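PDB 6SLC: sporulation and cell division protein SsgA from Streptomyces sp. Ag82_O1-9, which probably acts in sporulation-specific cell division, as a member of the SsgA-like family to which the FtsZ-recruiting SsgB of Streptomyces belongs. Local coordinates for residues 51-55 with 56-60. Numbering follows the deposited sequence.
Sequences TADPY and AVHAT
Asp53 and His58 meet because of how each side chain leaves the backbone: CG of Asp53 stands opposite its own N (chi1 -169°), which turns the carboxylate to the following strand, while CG of His58 stands opposite its carbonyl carbon (chi1 -62°), carrying the ring back along the strand to the loop. The two side chains cross nearly at right angles. NE2 of His58 donates to OD2 of Asp53 over 3.0 Å, with an N-H...O angle of 153°. The oxygen lies at the edge of the imidazole, almost in the ring plane, but the nitrogen comes to the anti side of the carboxylate and clearly out of its plane, so the two flat groups are tilted rather than coplanar. The methyl of Ala56 packs against the carboxylate from the backbone side of this bond, with CB 3.6 Å from OD2 of Asp53 and 3.7 Å from its OD1.

In the backbone, a type I beta turn runs from Asp53 to Ala56, closed by the bond from Ala56 N to Asp53 O at 3.1 Å. A water 2.9 Å from Asp53 O and 2.6 Å from Ala56 O is in hydrogen-bonding position to both, probably bridging the carbonyls of the turn's first and last residues; Ala56 also begins strand 56-64. The loop and turn connect strands 40-50 and 56-64, antiparallel neighbours in the sheet. Tyr49, on the incoming strand, adds a hydrogen bond from its hydroxyl to Pro54 O, and Val57 pairs through its backbone with Phe73 of strand 67-74, the other neighbour of strand 56-64.

A histidine-carboxylate bond thus spans the turn outside its backbone closure, tying loop to strand; the nearby carboxylate would probably favour a protonated, positively charged His58.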
# COMPACT_ATOMS: atom_id res chain seq x y z
N THR A 51 1.93 -10.58 -11.01
CA THR A 51 1.96 -11.10 -12.40
C THR A 51 2.24 -9.97 -13.39
O THR A 51 2.76 -10.26 -14.47
CB THR A 51 0.67 -11.85 -12.74
OG1 THR A 51 -0.38 -10.89 -12.71
CG2 THR A 51 0.38 -12.98 -11.78
N ALA A 52 1.95 -8.71 -13.02
CA ALA A 52 2.29 -7.52 -13.83
C ALA A 52 3.80 -7.20 -13.74
O ALA A 52 4.27 -6.40 -14.56
CB ALA A 52 1.48 -6.33 -13.38
N ASP A 53 4.52 -7.79 -12.78
CA ASP A 53 5.99 -7.66 -12.64
C ASP A 53 6.55 -9.07 -12.53
O ASP A 53 7.08 -9.47 -11.50
CB ASP A 53 6.31 -6.75 -11.44
CG ASP A 53 7.76 -6.30 -11.30
OD1 ASP A 53 8.55 -6.61 -12.22
OD2 ASP A 53 8.08 -5.66 -10.27
N PRO A 54 6.42 -9.91 -13.59
CA PRO A 54 6.55 -11.36 -13.47
C PRO A 54 7.96 -11.92 -13.23
O PRO A 54 8.04 -13.08 -12.87
CB PRO A 54 6.01 -11.90 -14.79
CG PRO A 54 6.22 -10.78 -15.76
CD PRO A 54 6.12 -9.49 -14.97
N TYR A 55 9.00 -11.11 -13.38
CA TYR A 55 10.41 -11.50 -13.11
C TYR A 55 10.79 -11.26 -11.65
O TYR A 55 11.88 -11.74 -11.25
CB TYR A 55 11.37 -10.73 -14.02
CG TYR A 55 11.26 -11.14 -15.47
CD1 TYR A 55 11.72 -12.37 -15.91
CD2 TYR A 55 10.64 -10.31 -16.39
CE1 TYR A 55 11.59 -12.76 -17.22
CE2 TYR A 55 10.50 -10.68 -17.71
CZ TYR A 55 10.98 -11.91 -18.13
OH TYR A 55 10.84 -12.24 -19.45
N ALA A 56 9.96 -10.56 -10.88
CA ALA A 56 10.36 -10.01 -9.56
C ALA A 56 9.63 -10.70 -8.41
O ALA A 56 8.49 -11.17 -8.57
CB ALA A 56 10.14 -8.53 -9.50
N VAL A 57 10.30 -10.74 -7.27
CA VAL A 57 9.69 -10.99 -5.95
C VAL A 57 10.00 -9.79 -5.07
O VAL A 57 11.19 -9.41 -4.99
CB VAL A 57 10.19 -12.31 -5.36
CG1 VAL A 57 9.77 -12.46 -3.90
CG2 VAL A 57 9.69 -13.48 -6.19
N HIS A 58 8.97 -9.21 -4.45
CA HIS A 58 9.10 -8.06 -3.51
C HIS A 58 9.14 -8.62 -2.10
O HIS A 58 8.26 -9.43 -1.76
CB HIS A 58 7.99 -7.05 -3.77
CG HIS A 58 8.08 -6.47 -5.15
ND1 HIS A 58 8.86 -5.34 -5.43
CD2 HIS A 58 7.53 -6.87 -6.33
CE1 HIS A 58 8.78 -5.08 -6.72
NE2 HIS A 58 7.97 -6.00 -7.29
N ALA A 59 10.15 -8.22 -1.34
CA ALA A 59 10.31 -8.64 0.07
C ALA A 59 10.19 -7.40 0.97
O ALA A 59 10.84 -6.38 0.69
CB ALA A 59 11.62 -9.35 0.25
N THR A 60 9.34 -7.48 1.99
CA THR A 60 9.28 -6.51 3.12
C THR A 60 9.84 -7.17 4.38
O THR A 60 9.23 -8.13 4.88
CB THR A 60 7.85 -6.02 3.32
OG1 THR A 60 7.37 -5.46 2.10
CG2 THR A 60 7.75 -4.99 4.41
O HOH W 1 6.38 -9.65 -8.68